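Side-chain contacts in glucose-6-phosphate isomerase (Chlamydia trachomatis D/UW-3/CX, PDB 6OTU), which catalyses the reversible isomerisation of glucose-6-phosphate to fructose-6-phosphate: residues Q118-H121 and E122-A126; L136-A139 and E140-I144; V208-S212 and G213-E217; F260-W263 and D264-G268. One frame throughout, in Å; residues are numbered along the deposited sequence.

All four contacts are local, and they run in series along the chain. Contacts 1 and 2 lie on one helix, 122-148, with centres about 25 Å apart. Both are away from the annotated sites. Contact 2 touches contact 4 through Phe-141 CG and Phe-260 CZ, 3.8 Å apart. Contacts 3 and 4 continue from strands of the same parallel sheet, and their centres are about 12 Å apart. Lys-211 ties them together. Its NZ is 2.8 Å from Ile-266 O and 2.8 Å from Asp-264 O, probable hydrogen bonds. Both reach glucose-6-phosphate: contact 3 holds the phosphate, and contact 4 approaches the other end of the sugar.

Contact 1 (Q118-H121 and E122-A126); sequences QDLH and EEAAA
One face of the His-121 imidazole carries the carbonyl oxygen of Asp-119, 3.9 Å above the plane and displaced toward the rim. The backbone N of Glu-122 approaches the same ring obliquely. The His-121 side chain points away from the helix, though its CB is 3.9 Å from Glu-122 CG.

Leu-120 makes the apolar part of the contact. It sets its CB 4.2 Å from the CB of Ala-125. Its CG stands anti to the carbonyl carbon (chi1 -67°), and this carries the branch past Ala-125 to Ala-124. There Leu-120 CD2 lies 4.2 Å from Ala-124 CB. Leu-120 also packs on Ala-113 of the preceding helix, and Ala-124 on Leu-107. Ala-125 CB presses close to the carbonyl of Leu-120, 3.2 Å from its O.

The carbonyl of His-121 turns back into the first turn of the helix. Its O accepts two weak hydrogen bonds, from Ala-124 N at 3.2 Å and from Ala-125 N at 3.3 Å. The second is the straighter, with an N-H...O angle of 161°.

The loop is thus joined to the helix by these weak bonds and by the aliphatic contacts of Leu-120. Ala-126 N to Glu-122 O, at 3.0 Å, is the firmer bond of the first turn. Glu-122 and Glu-123 put carboxylates at the amino end of the helix, where the helix dipole would probably stabilise their negative charge.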
loop_
_atom_site.group_PDB
_atom_site.type_symbol
_atom_site.label_atom_id
_atom_site.label_comp_id
_atom_site.label_asym_id
_atom_site.label_seq_id
_atom_site.Cartn_x
_atom_site.Cartn_y
_atom_site.Cartn_z
ATOM N N GLN A 118 19.938 -12.871 -29.986
ATOM C CA GLN A 118 20.052 -13.873 -28.941
ATOM C C GLN A 118 20.003 -15.260 -29.561
ATOM O O GLN A 118 19.496 -15.449 -30.668
ATOM C CB GLN A 118 18.946 -13.711 -27.903
ATOM C CG GLN A 118 19.452 -13.728 -26.485
ATOM C CD GLN A 118 18.438 -13.166 -25.520
ATOM O OE1 GLN A 118 17.926 -12.057 -25.712
ATOM N NE2 GLN A 118 18.132 -13.928 -24.478
ATOM N N ASP A 119 20.542 -16.229 -28.825
ATOM C CA ASP A 119 20.562 -17.626 -29.249
ATOM C C ASP A 119 19.591 -18.387 -28.346
ATOM O O ASP A 119 19.977 -19.004 -27.352
ATOM C CB ASP A 119 21.994 -18.210 -29.201
ATOM N N LEU A 120 18.310 -18.319 -28.704
ATOM C CA LEU A 120 17.238 -19.021 -28.011
ATOM C C LEU A 120 16.800 -20.236 -28.820
ATOM O O LEU A 120 16.704 -20.175 -30.048
ATOM C CB LEU A 120 16.042 -18.096 -27.794
ATOM C CG LEU A 120 16.271 -16.933 -26.839
ATOM C CD1 LEU A 120 15.000 -16.128 -26.701
ATOM C CD2 LEU A 120 16.739 -17.475 -25.485
ATOM N N HIS A 121 16.518 -21.336 -28.127
ATOM C CA HIS A 121 16.130 -22.577 -28.780
ATOM C C HIS A 121 14.816 -23.088 -28.213
ATOM O O HIS A 121 14.397 -22.728 -27.105
ATOM C CB HIS A 121 17.212 -23.654 -28.629
ATOM C CG HIS A 121 18.592 -23.160 -28.922
ATOM N ND1 HIS A 121 18.928 -22.569 -30.120
ATOM C CD2 HIS A 121 19.717 -23.149 -28.168
ATOM C CE1 HIS A 121 20.199 -22.211 -30.091
ATOM N NE2 HIS A 121 20.703 -22.559 -28.920
ATOM N N GLU A 122 14.167 -23.920 -29.018
ATOM C CA GLU A 122 13.005 -24.721 -28.623
ATOM C C GLU A 122 11.899 -23.820 -28.076
ATOM O O GLU A 122 11.504 -22.876 -28.781
ATOM C CB GLU A 122 13.522 -25.784 -27.703
ATOM C CG GLU A 122 14.574 -26.559 -28.431
ATOM C CD GLU A 122 14.934 -27.801 -27.713
ATOM O OE1 GLU A 122 14.395 -27.983 -26.601
ATOM O OE2 GLU A 122 15.758 -28.586 -28.235
ATOM N N GLU A 123 11.348 -24.087 -26.885
ATOM C CA GLU A 123 10.171 -23.334 -26.454
ATOM C C GLU A 123 10.496 -21.853 -26.317
ATOM O O GLU A 123 9.677 -20.997 -26.661
ATOM C CB GLU A 123 9.626 -23.890 -25.139
ATOM C CG GLU A 123 8.817 -25.158 -25.264
ATOM C CD GLU A 123 9.460 -26.309 -24.514
ATOM O OE1 GLU A 123 10.706 -26.289 -24.369
ATOM O OE2 GLU A 123 8.728 -27.225 -24.069
ATOM N N ALA A 124 11.703 -21.534 -25.849
ATOM C CA ALA A 124 12.076 -20.136 -25.666
ATOM C C ALA A 124 12.132 -19.402 -26.998
ATOM O O ALA A 124 11.708 -18.240 -27.093
ATOM C CB ALA A 124 13.416 -20.043 -24.938
ATOM N N ALA A 125 12.661 -20.061 -28.036
ATOM C CA ALA A 125 12.680 -19.462 -29.366
ATOM C C ALA A 125 11.270 -19.269 -29.909
ATOM O O ALA A 125 10.993 -18.274 -30.589
ATOM C CB ALA A 125 13.498 -20.324 -30.329
ATOM N N ALA A 126 10.371 -20.221 -29.645
ATOM C CA ALA A 126 9.006 -20.088 -30.145
ATOM C C ALA A 126 8.309 -18.901 -29.500
ATOM O O ALA A 126 7.622 -18.131 -30.181
ATOM C CB ALA A 126 8.219 -21.380 -29.907
#

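Contact 2 (L136-A139 and E140-I144); sequences LRLA and EFLYI
Leu-138 and Leu-142 make an i to i+4 contact along one face of helix 122-148. This helix packs against strand 258-262, at one end of the five-stranded parallel sheet of an alpha/beta domain. The leucine pair faces inward. Leu-138 meets Phe-290, Met-275 and Val-279 of the helices 287-303 and 275-285, and Leu-142 meets Tyr-287.

Different first torsions bring the pair together. Leu-138 has CG opposite its backbone N (chi1 179°), which swings the branch forward along the helix. Leu-142 has CG opposite its carbonyl carbon (chi1 -64°), which sends it back. The two side chains cross obliquely.

Regular alpha-helical bonds run beneath them. Leu-142 N binds Leu-138 O at 2.8 Å, and Glu-140 N binds Leu-136 O at 3.1 Å.

The neighbouring face is turned to the sheet edge. Phe-141 meets Phe-260 edge-to-face. Arg-137 forms salt bridges with Glu-134 through NH2 and with Glu-258 through NH1. Glu-140 is not its partner here: Arg-137 NE and Glu-140 OE1 are 6.3 Å apart.

The leucine pair is closest where Leu-138 CG lies 3.7 Å from Leu-142 CD1, while Leu-142 CG rests 3.2 Å from Leu-138 O.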
loop_
_atom_site.group_PDB
_atom_site.type_symbol
_atom_site.label_atom_id
_atom_site.label_comp_id
_atom_site.label_asym_id
_atom_site.label_seq_id
_atom_site.Cartn_x
_atom_site.Cartn_y
_atom_site.Cartn_z
ATOM N N LEU A 136 4.427 -6.800 -34.053
ATOM C CA LEU A 136 4.169 -6.175 -35.342
ATOM C C LEU A 136 2.676 -6.117 -35.629
ATOM O O LEU A 136 2.201 -5.173 -36.274
ATOM C CB LEU A 136 4.924 -6.896 -36.462
ATOM C CG LEU A 136 6.418 -7.094 -36.170
ATOM C CD1 LEU A 136 6.942 -8.361 -36.839
ATOM C CD2 LEU A 136 7.264 -5.863 -36.539
ATOM N N ARG A 137 1.914 -7.092 -35.132
ATOM C CA ARG A 137 0.470 -6.963 -35.222
ATOM C C ARG A 137 -0.020 -5.805 -34.369
ATOM O O ARG A 137 -0.984 -5.135 -34.742
ATOM C CB ARG A 137 -0.202 -8.273 -34.816
ATOM C CG ARG A 137 0.032 -9.391 -35.823
ATOM C CD ARG A 137 -0.647 -10.673 -35.407
ATOM N NE ARG A 137 -2.064 -10.446 -35.184
ATOM C CZ ARG A 137 -2.670 -10.605 -34.014
ATOM N NH1 ARG A 137 -3.969 -10.365 -33.914
ATOM N NH2 ARG A 137 -1.986 -11.010 -32.954
ATOM N N LEU A 138 0.654 -5.536 -33.247
ATOM C CA LEU A 138 0.295 -4.402 -32.400
ATOM C C LEU A 138 0.571 -3.083 -33.112
ATOM O O LEU A 138 -0.293 -2.201 -33.156
ATOM C CB LEU A 138 1.056 -4.470 -31.070
ATOM C CG LEU A 138 0.833 -3.362 -30.040
ATOM C CD1 LEU A 138 -0.597 -3.374 -29.534
ATOM C CD2 LEU A 138 1.821 -3.482 -28.874
ATOM N N ALA A 139 1.771 -2.935 -33.681
ATOM C CA ALA A 139 2.090 -1.715 -34.418
ATOM C C ALA A 139 1.053 -1.432 -35.500
ATOM O O ALA A 139 0.588 -0.296 -35.638
ATOM C CB ALA A 139 3.486 -1.816 -35.028
ATOM N N GLU A 140 0.660 -2.463 -36.258
ATOM C CA GLU A 140 -0.383 -2.301 -37.267
ATOM C C GLU A 140 -1.698 -1.882 -36.632
ATOM O O GLU A 140 -2.423 -1.037 -37.173
ATOM C CB GLU A 140 -0.590 -3.609 -38.024
ATOM C CG GLU A 140 0.209 -3.790 -39.280
ATOM C CD GLU A 140 -0.053 -5.148 -39.914
ATOM O OE1 GLU A 140 -0.842 -5.934 -39.336
ATOM O OE2 GLU A 140 0.521 -5.426 -40.992
ATOM N N PHE A 141 -2.028 -2.481 -35.487
ATOM C CA PHE A 141 -3.304 -2.213 -34.841
ATOM C C PHE A 141 -3.350 -0.795 -34.275
ATOM O O PHE A 141 -4.391 -0.125 -34.335
ATOM C CB PHE A 141 -3.552 -3.253 -33.742
ATOM C CG PHE A 141 -4.725 -2.927 -32.855
ATOM C CD1 PHE A 141 -6.016 -3.258 -33.238
ATOM C CD2 PHE A 141 -4.541 -2.247 -31.665
ATOM C CE1 PHE A 141 -7.100 -2.941 -32.431
ATOM C CE2 PHE A 141 -5.629 -1.917 -30.849
ATOM C CZ PHE A 141 -6.897 -2.260 -31.230
ATOM N N LEU A 142 -2.226 -0.321 -33.725
ATOM C CA LEU A 142 -2.206 0.967 -33.031
ATOM C C LEU A 142 -2.295 2.143 -33.996
ATOM O O LEU A 142 -2.847 3.186 -33.636
ATOM C CB LEU A 142 -0.945 1.090 -32.180
ATOM C CG LEU A 142 -0.768 0.109 -31.021
ATOM C CD1 LEU A 142 0.598 0.330 -30.375
ATOM C CD2 LEU A 142 -1.901 0.239 -29.984
ATOM N N TYR A 143 -1.734 2.002 -35.203
ATOM C CA TYR A 143 -1.868 3.034 -36.229
ATOM C C TYR A 143 -3.332 3.411 -36.441
ATOM O O TYR A 143 -3.664 4.589 -36.608
ATOM C CB TYR A 143 -1.220 2.531 -37.531
ATOM C CG TYR A 143 -1.168 3.503 -38.703
ATOM C CD1 TYR A 143 -2.320 3.847 -39.408
ATOM C CD2 TYR A 143 0.043 4.048 -39.131
ATOM C CE1 TYR A 143 -2.277 4.724 -40.487
ATOM C CE2 TYR A 143 0.096 4.929 -40.218
ATOM C CZ TYR A 143 -1.070 5.260 -40.886
ATOM O OH TYR A 143 -1.043 6.127 -41.955
ATOM N N ILE A 144 -4.226 2.420 -36.411
ATOM C CA ILE A 144 -5.651 2.677 -36.602
ATOM C C ILE A 144 -6.309 3.087 -35.289
ATOM O O ILE A 144 -7.049 4.075 -35.232
ATOM C CB ILE A 144 -6.333 1.436 -37.210
ATOM C CG1 ILE A 144 -5.759 1.138 -38.597
ATOM C CG2 ILE A 144 -7.856 1.612 -37.265
ATOM C CD1 ILE A 144 -5.732 -0.339 -38.945
#

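Contact 3 (V208-S212 and G213-E217); sequences VVSKS and GTTLE. With G6Q (glucose-6-phosphate), chain E.
The hydroxyl of Ser-212 is gripped from several sides. Its OG accepts a nearly straight hydrogen bond from Thr-214 N at 3.1 Å (N-H...O 164°), and a weak one from Thr-214 OG1. It gives its own proton to phosphate oxygen O2P of glucose-6-phosphate, at 3.0 Å. The torsion puts OG between the backbone N and the carbonyl carbon (chi1 62°). From there it can serve both the turn and the ligand. The backbone N of Ser-212 donates to the same O2P at 2.8 Å, almost in line (172°).

Ser-210 works in a similar way. Its OG accepts a bond from Gly-213 N at 2.9 Å and donates to O3P at 2.9 Å. Thr-215, at the N-cap position of helix 216-231, reaches O3P with OG1 at a short 2.5 Å. Lys-211 N binds O1P at 2.7 Å.

This is the serine- and threonine-rich phosphate loop of a sugar isomerase (SIS) fold, set between strand 204-209 and helix 216-231. Lys-501 also bonds Thr-215 OG1, and Glu-217 bonds His-386 of the second subunit.

Each terminal phosphate oxygen thus meets at least one donor of the loop. Backbone N-H groups and hydroxyls do this work, and the Lys-211 amine turns away to Ile-266 O and Asp-264 O. The amino end of the helix probably adds a favourable field for the anion.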
loop_
_atom_site.group_PDB
_atom_site.type_symbol
_atom_site.label_atom_id
_atom_site.label_comp_id
_atom_site.label_asym_id
_atom_site.label_seq_id
_atom_site.Cartn_x
_atom_site.Cartn_y
_atom_site.Cartn_z
ATOM N N VAL A 208 -10.123 -6.348 -22.822
ATOM C CA VAL A 208 -10.340 -7.391 -21.827
ATOM C C VAL A 208 -9.103 -8.284 -21.787
ATOM O O VAL A 208 -8.764 -8.947 -22.776
ATOM C CB VAL A 208 -11.605 -8.207 -22.137
ATOM C CG1 VAL A 208 -12.051 -8.975 -20.902
ATOM C CG2 VAL A 208 -12.711 -7.293 -22.638
ATOM N N VAL A 209 -8.429 -8.299 -20.648
ATOM C CA VAL A 209 -7.153 -8.979 -20.493
ATOM C C VAL A 209 -7.359 -10.088 -19.472
ATOM O O VAL A 209 -7.608 -9.817 -18.289
ATOM C CB VAL A 209 -6.036 -8.013 -20.058
ATOM C CG1 VAL A 209 -4.721 -8.754 -19.893
ATOM C CG2 VAL A 209 -5.898 -6.859 -21.057
ATOM N N SER A 210 -7.260 -11.336 -19.922
ATOM C CA SER A 210 -7.408 -12.475 -19.016
ATOM C C SER A 210 -6.685 -13.656 -19.645
ATOM O O SER A 210 -7.114 -14.142 -20.695
ATOM C CB SER A 210 -8.880 -12.796 -18.778
ATOM O OG SER A 210 -9.043 -14.132 -18.333
ATOM N N LYS A 211 -5.602 -14.111 -19.007
ATOM C CA LYS A 211 -4.810 -15.214 -19.551
ATOM C C LYS A 211 -5.668 -16.462 -19.731
ATOM O O LYS A 211 -5.792 -16.990 -20.844
ATOM C CB LYS A 211 -3.603 -15.499 -18.644
ATOM C CG LYS A 211 -2.764 -16.714 -19.060
ATOM C CD LYS A 211 -1.438 -16.826 -18.288
ATOM C CE LYS A 211 -0.775 -18.187 -18.499
ATOM N NZ LYS A 211 0.460 -18.365 -17.690
ATOM N N SER A 212 -6.296 -16.932 -18.647
ATOM C CA SER A 212 -7.152 -18.112 -18.737
ATOM C C SER A 212 -8.342 -17.893 -19.656
ATOM O O SER A 212 -8.805 -18.840 -20.304
ATOM C CB SER A 212 -7.667 -18.499 -17.351
ATOM O OG SER A 212 -8.463 -17.464 -16.795
ATOM N N GLY A 213 -8.876 -16.671 -19.697
ATOM C CA GLY A 213 -10.157 -16.407 -20.319
ATOM C C GLY A 213 -11.366 -16.794 -19.496
ATOM O O GLY A 213 -12.483 -16.762 -20.025
ATOM N N THR A 214 -11.193 -17.156 -18.212
ATOM C CA THR A 214 -12.306 -17.664 -17.412
ATOM C C THR A 214 -12.428 -17.042 -16.013
ATOM O O THR A 214 -13.302 -17.458 -15.244
ATOM C CB THR A 214 -12.203 -19.188 -17.283
ATOM O OG1 THR A 214 -10.899 -19.538 -16.806
ATOM C CG2 THR A 214 -12.419 -19.857 -18.635
ATOM N N THR A 215 -11.584 -16.076 -15.654
ATOM C CA THR A 215 -11.654 -15.474 -14.328
ATOM C C THR A 215 -12.971 -14.714 -14.136
ATOM O O THR A 215 -13.428 -13.994 -15.025
ATOM C CB THR A 215 -10.467 -14.544 -14.124
ATOM O OG1 THR A 215 -9.270 -15.215 -14.539
ATOM C CG2 THR A 215 -10.346 -14.148 -12.655
ATOM N N LEU A 216 -13.592 -14.891 -12.966
ATOM C CA LEU A 216 -14.910 -14.298 -12.732
ATOM C C LEU A 216 -14.930 -12.787 -12.973
ATOM O O LEU A 216 -15.863 -12.263 -13.597
ATOM C CB LEU A 216 -15.371 -14.602 -11.310
ATOM C CG LEU A 216 -16.578 -13.792 -10.832
ATOM C CD1 LEU A 216 -17.789 -14.127 -11.679
ATOM C CD2 LEU A 216 -16.856 -14.026 -9.341
ATOM N N GLU A 217 -13.899 -12.064 -12.490
ATOM C CA GLU A 217 -13.953 -10.604 -12.494
ATOM C C GLU A 217 -13.938 -10.019 -13.903
ATOM O O GLU A 217 -14.860 -9.260 -14.250
ATOM C CB GLU A 217 -12.831 -10.036 -11.621
ATOM C CG GLU A 217 -13.027 -10.252 -10.146
ATOM C CD GLU A 217 -12.346 -11.515 -9.641
ATOM O OE1 GLU A 217 -11.922 -11.521 -8.463
ATOM O OE2 GLU A 217 -12.245 -12.507 -10.404
HETATM C C1 G6Q E . -0.706 -13.995 -11.663
HETATM C C2 G6Q E . -1.856 -14.658 -10.901
HETATM C C3 G6Q E . -3.139 -13.835 -10.884
HETATM C C4 G6Q E . -3.847 -13.754 -12.242
HETATM C C5 G6Q E . -5.276 -13.231 -12.094
HETATM C C6 G6Q E . -5.936 -12.968 -13.427
HETATM O O1 G6Q E . 0.291 -14.607 -11.861
HETATM O O2 G6Q E . -2.133 -15.951 -11.426
HETATM O O3 G6Q E . -2.859 -12.511 -10.422
HETATM O O4 G6Q E . -3.129 -12.892 -13.121
HETATM O O5 G6Q E . -6.038 -14.171 -11.330
HETATM O O6 G6Q E . -5.892 -14.201 -14.196
HETATM P P G6Q E . -6.331 -14.187 -15.752
HETATM O O1P G6Q E . -5.346 -13.282 -16.472
HETATM O O2P G6Q E . -6.215 -15.644 -16.184
HETATM O O3P G6Q E . -7.752 -13.666 -15.805
#

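Contact 4 (F260-W263 and D264-G268); sequences FHLW and DSIGG. With G6Q (glucose-6-phosphate), chain E.
Trp-263 and Ile-266 are the ends of a type I beta turn. It follows strand 258-262, an outermost strand of the five-stranded parallel sheet in this alpha/beta domain. The turn leads the chain from the sheet into the sugar pocket.

The backbone bond comes first. Ile-266 N donates to Trp-263 O at 3.1 Å, with an N-H...O angle of 155°. It closes the turn.

The apolar contacts come from Ile-266, which touches Leu-262 at the strand end and Trp-263 in the turn. The side chains of Ile-266 and Trp-263 lie side by side and point the same way. Ile-266 CG1 meets the indole at its edge, near the ring plane, 4.1 Å from CE3. The other branch, CG2, is anti to the backbone N (chi1 -53°, measured to CG1) and faces Leu-262, 4.1 Å from its CD1. One face of the indole bears the carbonyl oxygen of His-261, 3.6 Å above the plane and displaced toward the rim. Trp-263 also packs on Ile-127 and Ser-131 of helix 122-148, and Leu-262 on Val-276 of helix 275-285.

The polar ends bond to the end of strand 240-245 and the residue after it. Trp-263 NE1 bonds Gln-246 OE1, and Asp-264 OD1 bonds Ser-245 OG. These bonds tie the indole and the carboxylate to the end of that adjacent strand.

The last group is the ligand. Glucose-6-phosphate is modelled in its open-chain form. Gly-268, a residue of its pocket, brings its backbone N to 3.4 Å from the ligand's O1.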
loop_
_atom_site.group_PDB
_atom_site.type_symbol
_atom_site.label_atom_id
_atom_site.label_comp_id
_atom_site.label_asym_id
_atom_site.label_seq_id
_atom_site.Cartn_x
_atom_site.Cartn_y
_atom_site.Cartn_z
ATOM N N PHE A 260 -5.169 -10.485 -29.129
ATOM C CA PHE A 260 -3.731 -10.646 -28.941
ATOM C C PHE A 260 -3.471 -11.798 -27.973
ATOM O O PHE A 260 -4.320 -12.155 -27.157
ATOM C CB PHE A 260 -3.080 -9.343 -28.432
ATOM C CG PHE A 260 -3.190 -8.188 -29.401
ATOM C CD1 PHE A 260 -2.230 -7.995 -30.387
ATOM C CD2 PHE A 260 -4.273 -7.302 -29.335
ATOM C CE1 PHE A 260 -2.335 -6.925 -31.288
ATOM C CE2 PHE A 260 -4.394 -6.238 -30.227
ATOM C CZ PHE A 260 -3.423 -6.050 -31.212
ATOM N N HIS A 261 -2.283 -12.379 -28.066
ATOM C CA HIS A 261 -1.960 -13.593 -27.331
ATOM C C HIS A 261 -0.758 -13.402 -26.416
ATOM O O HIS A 261 0.205 -12.707 -26.761
ATOM C CB HIS A 261 -1.650 -14.756 -28.285
ATOM C CG HIS A 261 -2.724 -15.027 -29.282
ATOM N ND1 HIS A 261 -2.480 -15.077 -30.637
ATOM C CD2 HIS A 261 -4.046 -15.271 -29.129
ATOM C CE1 HIS A 261 -3.606 -15.338 -31.276
ATOM N NE2 HIS A 261 -4.573 -15.457 -30.383
ATOM N N LEU A 262 -0.832 -14.036 -25.255
ATOM C CA LEU A 262 0.313 -14.523 -24.507
ATOM C C LEU A 262 0.234 -16.053 -24.541
ATOM O O LEU A 262 -0.534 -16.625 -25.312
ATOM C CB LEU A 262 0.327 -13.935 -23.092
ATOM C CG LEU A 262 -0.795 -14.316 -22.119
ATOM C CD1 LEU A 262 -0.288 -14.180 -20.683
ATOM C CD2 LEU A 262 -2.070 -13.468 -22.328
ATOM N N TRP A 263 1.029 -16.726 -23.714
ATOM C CA TRP A 263 1.089 -18.187 -23.725
ATOM C C TRP A 263 1.172 -18.700 -22.291
ATOM O O TRP A 263 1.301 -17.925 -21.338
ATOM C CB TRP A 263 2.263 -18.673 -24.600
ATOM C CG TRP A 263 2.117 -18.102 -25.980
ATOM C CD1 TRP A 263 1.450 -18.663 -27.032
ATOM C CD2 TRP A 263 2.555 -16.813 -26.427
ATOM N NE1 TRP A 263 1.469 -17.812 -28.110
ATOM C CE2 TRP A 263 2.142 -16.672 -27.763
ATOM C CE3 TRP A 263 3.260 -15.765 -25.824
ATOM C CZ2 TRP A 263 2.419 -15.531 -28.510
ATOM C CZ3 TRP A 263 3.527 -14.629 -26.568
ATOM C CH2 TRP A 263 3.110 -14.522 -27.894
ATOM N N ASP A 264 1.097 -20.028 -22.144
ATOM C CA ASP A 264 0.972 -20.644 -20.821
ATOM C C ASP A 264 2.209 -20.437 -19.953
ATOM O O ASP A 264 2.092 -20.344 -18.725
ATOM C CB ASP A 264 0.679 -22.136 -20.960
ATOM C CG ASP A 264 -0.804 -22.413 -21.073
ATOM O OD1 ASP A 264 -1.582 -21.439 -20.982
ATOM O OD2 ASP A 264 -1.195 -23.584 -21.265
ATOM N N SER A 265 3.386 -20.353 -20.566
ATOM C CA SER A 265 4.642 -20.152 -19.862
ATOM C C SER A 265 4.910 -18.690 -19.505
ATOM O O SER A 265 6.030 -18.375 -19.079
ATOM C CB SER A 265 5.777 -20.660 -20.726
ATOM O OG SER A 265 5.741 -19.961 -21.944
ATOM N N ILE A 266 3.941 -17.802 -19.720
ATOM C CA ILE A 266 4.046 -16.391 -19.374
ATOM C C ILE A 266 3.217 -16.197 -18.108
ATOM O O ILE A 266 1.987 -16.115 -18.173
ATOM C CB ILE A 266 3.554 -15.475 -20.501
ATOM C CG1 ILE A 266 4.242 -15.779 -21.839
ATOM C CG2 ILE A 266 3.723 -13.994 -20.108
ATOM C CD1 ILE A 266 5.784 -15.836 -21.779
ATOM N N GLY A 267 3.880 -16.136 -16.953
ATOM C CA GLY A 267 3.155 -15.937 -15.702
ATOM C C GLY A 267 2.499 -14.563 -15.646
ATOM O O GLY A 267 3.072 -13.556 -16.078
ATOM N N GLY A 268 1.276 -14.533 -15.098
ATOM C CA GLY A 268 0.516 -13.287 -15.031
ATOM C C GLY A 268 1.274 -12.145 -14.381
ATOM O O GLY A 268 1.318 -11.031 -14.908
HETATM C C1 G6Q E . -0.706 -13.995 -11.663
HETATM C C2 G6Q E . -1.856 -14.658 -10.901
HETATM C C3 G6Q E . -3.139 -13.835 -10.884
HETATM C C4 G6Q E . -3.847 -13.754 -12.242
HETATM C C5 G6Q E . -5.276 -13.231 -12.094
HETATM C C6 G6Q E . -5.936 -12.968 -13.427
HETATM O O1 G6Q E . 0.291 -14.607 -11.861
HETATM O O2 G6Q E . -2.133 -15.951 -11.426
HETATM O O3 G6Q E . -2.859 -12.511 -10.422
HETATM O O4 G6Q E . -3.129 -12.892 -13.121
HETATM O O5 G6Q E . -6.038 -14.171 -11.330
HETATM O O6 G6Q E . -5.892 -14.201 -14.196
HETATM P P G6Q E . -6.331 -14.187 -15.752
HETATM O O1P G6Q E . -5.346 -13.282 -16.472
HETATM O O2P G6Q E . -6.215 -15.644 -16.184
HETATM O O3P G6Q E . -7.752 -13.666 -15.805
#